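Local coordinates for purine nucleoside phosphorylase (Anopheles gambiae, PDB 2P4S), which catalyses the phosphorolysis of purine nucleosides, mainly inosine and 2'-deoxyinosine, to the free base and a pentose 1-phosphate in purine salvage, at residues A[174-177]-A[178-182]; A[262-266]-A[267-271]. All blocks are in the same frame, centred on the assembly; numbering follows the deposited sequence.

Contact 1: residues A[174-177]-A[178-182]; sequences EGYP and LAKCA
Lys-180 has CG anti to its own backbone N (chi1 -177°), and the chain runs extended from there. That sends its aliphatic part back toward Tyr-176, and CE comes to 4.0 Å from CD1 of the ring. The two side chains run at a slant to each other, and CE meets the ring obliquely. In Cys-181, SG is anti to the carbonyl carbon and beside the backbone N (chi1 -63°). Its sulfur lies 3.7 Å from CB of Tyr-176, an apolar touch. Tyr-176 is therefore approached by sulfur at its stem and by methylene carbon at its ring. Pro-177 and Lys-180 lie side by side, with CD of Pro-177 4.1 Å from CB of Lys-180.

The first turn of helix 178-191 is closed by a backbone bond. Pro-177 is the N-cap, and its O accepts from Cys-181 N at 3.1 Å. The donor lies in the carbonyl plane, and the N-H...O angle is 159°. Lys-180 N, also 3.1 Å from Pro-177 O, makes a weak, bent second bond to it. Outside the two segments, the hydroxyl of Tyr-176 bonds to Val-143 O, and Leu-178 and Cys-181 lean on His-308 of helix 307-315.

The chemistry is mixed: one carbonyl takes one good N-H bond and one weak one, while the tyrosine has apolar touches at CB and CD1 and a hydrogen bond at its hydroxyl.

Contact 2: residues A[262-266]-A[267-271]; sequences IARQI and GIENE
A Schellman motif ends helix 253-265 here, just before the chain turns toward strand 272-279. Gly-267, with positive phi (85°), is its C-prime residue. Ile-268 N reaches back to Ala-263 O at 2.9 Å, and Gly-267 N bonds to Arg-264 O at 3.3 Å. The second bond is longer, and its donor stands above the carbonyl plane, away from the lone pairs.

The apolar side of the turn is made by two isoleucines lying side by side and pointing the same way. CG1 of Ile-266 is 3.8 Å from CG1 of Ile-268, and their CD1 atoms meet at 4.0 Å. In both residues CG1 sits between the backbone N and the carbonyl carbon (chi1 67° and 64°), which lets the two branches run alongside each other. CG1 of Ile-268 also packs on CB of Ala-263 at 3.9 Å. Helix 353-370 covers this side: Ile-266 touches Arg-362, and Ile-268 touches Thr-355.

On the polar side, the side chain of Glu-269 bends back over the helix end. Its CD lies 4.0 Å from CG of Arg-264, and the two side chains slant across each other. No salt bridge forms, as Arg-264 NE and Glu-269 OE2 are 4.8 Å apart. Water 1 is placed to donate to Arg-264 O and Glu-269 OE1, but has more acceptors in reach than protons, so both bonds need not form at once.

The water can thus bridge the last-turn carbonyl of Arg-264 to the carboxylate, which meets the arginine's aliphatic stem. Any attraction between the opposite charges probably acts at a distance, while main-chain bonds and the isoleucine pair close the helix end.

Contact 1 opens a helix and contact 2 closes one. Both are local, and they lie on opposite sides of the chain's centre. Their centres are 34 Å apart, and their nearest atoms about 25 Å, so they do not touch. Contact 1 is the one near the active site. The side chain of Tyr-176 is about 4 Å from that of the phosphate-site residue Phe-170. The side chain of Cys-181 is about 7 Å from that of Ser-305, another phosphate-site residue, and about 11 Å from a bound DADMe-ImmH inhibitor. Contact 2 lies at the surface, away from the annotated sites, where residues 267-271 lead from helix 253-265 into strand 272-279.

Contact 1: residues A[174-177]-A[178-182]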
ATOM      1  N   GLU A 174     -13.224  -4.523  -8.326  1.00 18.89           N
ATOM      2  CA  GLU A 174     -13.960  -5.629  -8.965  1.00 19.45           C
ATOM      3  C   GLU A 174     -13.177  -6.927  -8.826  1.00 19.42           C
ATOM      4  O   GLU A 174     -13.687  -7.972  -9.096  1.00 20.29           O
ATOM      5  CB  GLU A 174     -14.301  -5.335 -10.431  1.00 16.91           C
ATOM      6  CG  GLU A 174     -15.295  -4.162 -10.631  1.00 20.30           C
ATOM      7  CD  GLU A 174     -15.521  -3.762 -12.132  1.00 21.30           C
ATOM      8  OE1 GLU A 174     -16.339  -4.415 -12.813  1.00 22.52           O
ATOM      9  OE2 GLU A 174     -14.889  -2.803 -12.638  1.00 19.82           O
ATOM     10  N   GLY A 175     -11.930  -6.866  -8.388  1.00 20.06           N
ATOM     11  CA  GLY A 175     -11.141  -8.069  -8.341  1.00 20.04           C
ATOM     12  C   GLY A 175     -10.152  -8.202  -9.482  1.00 20.52           C
ATOM     13  O   GLY A 175      -9.411  -9.156  -9.506  1.00 19.83           O
ATOM     14  N   TYR A 176     -10.113  -7.221 -10.394  1.00 20.05           N
ATOM     15  CA  TYR A 176      -9.122  -7.199 -11.494  1.00 19.56           C
ATOM     16  C   TYR A 176      -7.791  -6.615 -11.058  1.00 18.36           C
ATOM     17  O   TYR A 176      -7.760  -5.500 -10.515  1.00 17.65           O
ATOM     18  CB  TYR A 176      -9.627  -6.404 -12.706  1.00 19.93           C
ATOM     19  CG  TYR A 176     -10.977  -6.841 -13.240  1.00 23.31           C
ATOM     20  CD1 TYR A 176     -11.264  -8.209 -13.492  1.00 24.21           C
ATOM     21  CD2 TYR A 176     -11.983  -5.895 -13.478  1.00 22.08           C
ATOM     22  CE1 TYR A 176     -12.536  -8.598 -13.989  1.00 24.34           C
ATOM     23  CE2 TYR A 176     -13.214  -6.256 -13.978  1.00 21.79           C
ATOM     24  CZ  TYR A 176     -13.487  -7.610 -14.242  1.00 24.67           C
ATOM     25  OH  TYR A 176     -14.732  -7.947 -14.732  1.00 24.68           O
ATOM     26  N   PRO A 177      -6.685  -7.353 -11.286  1.00 17.33           N
ATOM     27  CA  PRO A 177      -5.328  -6.790 -11.079  1.00 17.21           C
ATOM     28  C   PRO A 177      -5.170  -5.504 -11.919  1.00 17.02           C
ATOM     29  O   PRO A 177      -5.855  -5.354 -12.916  1.00 16.91           O
ATOM     30  CB  PRO A 177      -4.378  -7.890 -11.605  1.00 17.42           C
ATOM     31  CG  PRO A 177      -5.255  -9.217 -11.576  1.00 17.97           C
ATOM     32  CD  PRO A 177      -6.687  -8.771 -11.724  1.00 17.45           C
ATOM     33  N   LEU A 178      -4.302  -4.581 -11.511  1.00 16.75           N
ATOM     34  CA  LEU A 178      -4.125  -3.321 -12.272  1.00 17.42           C
ATOM     35  C   LEU A 178      -3.742  -3.529 -13.762  1.00 17.12           C
ATOM     36  O   LEU A 178      -4.271  -2.828 -14.637  1.00 16.96           O
ATOM     37  CB  LEU A 178      -3.157  -2.344 -11.536  1.00 16.19           C
ATOM     38  CG  LEU A 178      -3.617  -1.958 -10.115  1.00 16.77           C
ATOM     39  CD1 LEU A 178      -2.628  -0.960  -9.515  1.00 13.92           C
ATOM     40  CD2 LEU A 178      -5.024  -1.353 -10.171  1.00 10.65           C
ATOM     41  N   ALA A 179      -2.874  -4.517 -14.050  1.00 18.85           N
ATOM     42  CA  ALA A 179      -2.476  -4.833 -15.449  1.00 19.98           C
ATOM     43  C   ALA A 179      -3.662  -5.253 -16.313  1.00 19.95           C
ATOM     44  O   ALA A 179      -3.724  -4.949 -17.493  1.00 21.70           O
ATOM     45  CB  ALA A 179      -1.327  -5.910 -15.514  1.00 19.50           C
ATOM     46  N   LYS A 180      -4.612  -5.937 -15.708  1.00 20.02           N
ATOM     47  CA  LYS A 180      -5.852  -6.280 -16.381  1.00 20.00           C
ATOM     48  C   LYS A 180      -6.777  -5.053 -16.585  1.00 18.95           C
ATOM     49  O   LYS A 180      -7.406  -4.937 -17.645  1.00 18.38           O
ATOM     50  CB  LYS A 180      -6.566  -7.430 -15.631  1.00 19.70           C
ATOM     51  CG  LYS A 180      -7.867  -7.929 -16.284  1.00 22.17           C
ATOM     52  CD  LYS A 180      -8.011  -9.405 -15.904  1.00 28.74           C
ATOM     53  CE  LYS A 180      -9.260 -10.051 -16.473  1.00 33.52           C
ATOM     54  NZ  LYS A 180      -9.452 -11.470 -15.932  1.00 36.88           N
ATOM     55  N   CYS A 181      -6.880  -4.156 -15.593  1.00 18.89           N
ATOM     56  CA  CYS A 181      -7.670  -2.892 -15.781  1.00 18.54           C
ATOM     57  C   CYS A 181      -7.075  -2.031 -16.893  1.00 18.64           C
ATOM     58  O   CYS A 181      -7.790  -1.369 -17.624  1.00 19.08           O
ATOM     59  CB  CYS A 181      -7.708  -2.038 -14.495  1.00 18.62           C
ATOM     60  SG  CYS A 181      -8.539  -2.856 -13.070  1.00 19.23           S
ATOM     61  N   ALA A 182      -5.754  -2.074 -17.014  1.00 18.51           N
ATOM     62  CA  ALA A 182      -4.988  -1.179 -17.904  1.00 18.90           C
ATOM     63  C   ALA A 182      -4.793  -1.813 -19.274  1.00 19.01           C
ATOM     64  O   ALA A 182      -4.531  -1.107 -20.231  1.00 19.64           O
ATOM     65  CB  ALA A 182      -3.638  -0.862 -17.263  1.00 17.59           C
TER

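Contact 2: residues A[262-266]-A[267-271]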
ATOM      1  N   ILE A 262     -10.739  26.051 -24.392  1.00 16.83           N
ATOM      2  CA  ILE A 262     -12.033  25.476 -24.682  1.00 17.02           C
ATOM      3  C   ILE A 262     -13.045  25.789 -23.580  1.00 18.16           C
ATOM      4  O   ILE A 262     -14.186  26.146 -23.859  1.00 18.62           O
ATOM      5  CB  ILE A 262     -11.911  23.902 -24.885  1.00 18.29           C
ATOM      6  CG1 ILE A 262     -11.048  23.576 -26.125  1.00 15.47           C
ATOM      7  CG2 ILE A 262     -13.293  23.247 -24.843  1.00 15.67           C
ATOM      8  CD1 ILE A 262     -10.290  22.213 -26.065  1.00 16.75           C
ATOM      9  N   ALA A 263     -12.641  25.670 -22.313  1.00 19.09           N
ATOM     10  CA  ALA A 263     -13.566  25.948 -21.206  1.00 18.31           C
ATOM     11  C   ALA A 263     -14.190  27.305 -21.372  1.00 19.24           C
ATOM     12  O   ALA A 263     -15.406  27.451 -21.206  1.00 18.67           O
ATOM     13  CB  ALA A 263     -12.862  25.856 -19.827  1.00 18.32           C
ATOM     14  N   ARG A 264     -13.367  28.318 -21.670  1.00 19.60           N
ATOM     15  CA  ARG A 264     -13.943  29.652 -21.871  1.00 20.44           C
ATOM     16  C   ARG A 264     -14.804  29.766 -23.173  1.00 21.11           C
ATOM     17  O   ARG A 264     -15.862  30.411 -23.154  1.00 21.68           O
ATOM     18  CB  ARG A 264     -12.877  30.779 -21.752  1.00 19.49           C
ATOM     19  CG  ARG A 264     -13.543  32.131 -21.702  1.00 21.46           C
ATOM     20  CD  ARG A 264     -12.677  33.263 -21.264  1.00 21.25           C
ATOM     21  NE  ARG A 264     -13.403  34.508 -21.440  1.00 20.95           N
ATOM     22  CZ  ARG A 264     -12.828  35.681 -21.674  1.00 22.88           C
ATOM     23  NH1 ARG A 264     -11.490  35.814 -21.789  1.00 18.13           N
ATOM     24  NH2 ARG A 264     -13.610  36.736 -21.808  1.00 22.25           N
ATOM     25  N   GLN A 265     -14.369  29.144 -24.277  1.00 21.89           N
ATOM     26  CA  GLN A 265     -15.188  29.100 -25.521  1.00 23.68           C
ATOM     27  C   GLN A 265     -16.600  28.561 -25.296  1.00 24.04           C
ATOM     28  O   GLN A 265     -17.541  29.059 -25.893  1.00 24.66           O
ATOM     29  CB  GLN A 265     -14.528  28.272 -26.619  1.00 22.48           C
ATOM     30  CG  GLN A 265     -13.184  28.828 -27.136  1.00 23.22           C
ATOM     31  CD  GLN A 265     -12.443  27.776 -27.990  1.00 26.61           C
ATOM     32  OE1 GLN A 265     -12.859  26.588 -28.074  1.00 27.25           O
ATOM     33  NE2 GLN A 265     -11.349  28.203 -28.639  1.00 26.58           N
ATOM     34  N   ILE A 266     -16.751  27.561 -24.419  1.00 24.43           N
ATOM     35  CA  ILE A 266     -18.052  26.911 -24.237  1.00 24.12           C
ATOM     36  C   ILE A 266     -18.785  27.344 -22.959  1.00 24.04           C
ATOM     37  O   ILE A 266     -19.868  26.845 -22.635  1.00 24.34           O
ATOM     38  CB  ILE A 266     -17.963  25.370 -24.423  1.00 24.29           C
ATOM     39  CG1 ILE A 266     -17.134  24.727 -23.288  1.00 24.50           C
ATOM     40  CG2 ILE A 266     -17.387  25.088 -25.824  1.00 21.32           C
ATOM     41  CD1 ILE A 266     -17.079  23.206 -23.321  1.00 23.64           C
ATOM     42  N   GLY A 267     -18.216  28.314 -22.266  1.00 23.09           N
ATOM     43  CA  GLY A 267     -18.929  28.946 -21.157  1.00 23.11           C
ATOM     44  C   GLY A 267     -18.810  28.241 -19.820  1.00 22.91           C
ATOM     45  O   GLY A 267     -19.606  28.497 -18.943  1.00 23.81           O
ATOM     46  N   ILE A 268     -17.825  27.357 -19.658  1.00 22.11           N
ATOM     47  CA  ILE A 268     -17.661  26.615 -18.394  1.00 21.81           C
ATOM     48  C   ILE A 268     -16.383  26.935 -17.573  1.00 21.35           C
ATOM     49  O   ILE A 268     -15.973  26.140 -16.709  1.00 20.79           O
ATOM     50  CB  ILE A 268     -17.742  25.073 -18.609  1.00 22.07           C
ATOM     51  CG1 ILE A 268     -16.573  24.587 -19.496  1.00 19.87           C
ATOM     52  CG2 ILE A 268     -19.186  24.665 -19.083  1.00 23.48           C
ATOM     53  CD1 ILE A 268     -16.326  23.087 -19.434  1.00 21.21           C
ATOM     54  N   GLU A 269     -15.762  28.087 -17.839  1.00 20.06           N
ATOM     55  CA  GLU A 269     -14.501  28.442 -17.199  1.00 19.47           C
ATOM     56  C   GLU A 269     -14.527  28.448 -15.683  1.00 18.93           C
ATOM     57  O   GLU A 269     -13.538  28.047 -15.056  1.00 19.08           O
ATOM     58  CB  GLU A 269     -13.871  29.719 -17.790  1.00 18.97           C
ATOM     59  CG  GLU A 269     -14.639  30.982 -17.595  1.00 22.33           C
ATOM     60  CD  GLU A 269     -15.850  31.178 -18.541  1.00 24.63           C
ATOM     61  OE1 GLU A 269     -16.300  30.278 -19.293  1.00 27.00           O
ATOM     62  OE2 GLU A 269     -16.401  32.278 -18.493  1.00 30.81           O
ATOM     63  N   ASN A 270     -15.635  28.884 -15.087  1.00 19.34           N
ATOM     64  CA  ASN A 270     -15.750  28.909 -13.608  1.00 20.68           C
ATOM     65  C   ASN A 270     -15.896  27.519 -12.983  1.00 20.97           C
ATOM     66  O   ASN A 270     -15.729  27.352 -11.776  1.00 21.07           O
ATOM     67  CB  ASN A 270     -16.940  29.754 -13.190  1.00 20.54           C
ATOM     68  CG  ASN A 270     -16.672  31.229 -13.373  1.00 23.81           C
ATOM     69  OD1 ASN A 270     -15.871  31.818 -12.638  1.00 26.87           O
ATOM     70  ND2 ASN A 270     -17.289  31.817 -14.375  1.00 22.52           N
ATOM     71  N   GLU A 271     -16.227  26.548 -13.824  1.00 20.16           N
ATOM     72  CA  GLU A 271     -16.468  25.185 -13.422  1.00 21.07           C
ATOM     73  C   GLU A 271     -15.277  24.340 -13.836  1.00 21.19           C
ATOM     74  O   GLU A 271     -15.361  23.144 -13.815  1.00 22.85           O
ATOM     75  CB  GLU A 271     -17.744  24.643 -14.088  1.00 20.29           C
ATOM     76  CG  GLU A 271     -19.064  25.271 -13.570  1.00 22.57           C
ATOM     77  CD  GLU A 271     -19.356  26.685 -14.138  1.00 25.60           C
ATOM     78  OE1 GLU A 271     -19.250  26.912 -15.379  1.00 25.65           O
ATOM     79  OE2 GLU A 271     -19.691  27.580 -13.324  1.00 26.88           O
TER
HETATM   80  O   HOH W   1     -17.375  32.037 -21.527  1.00 29.75           O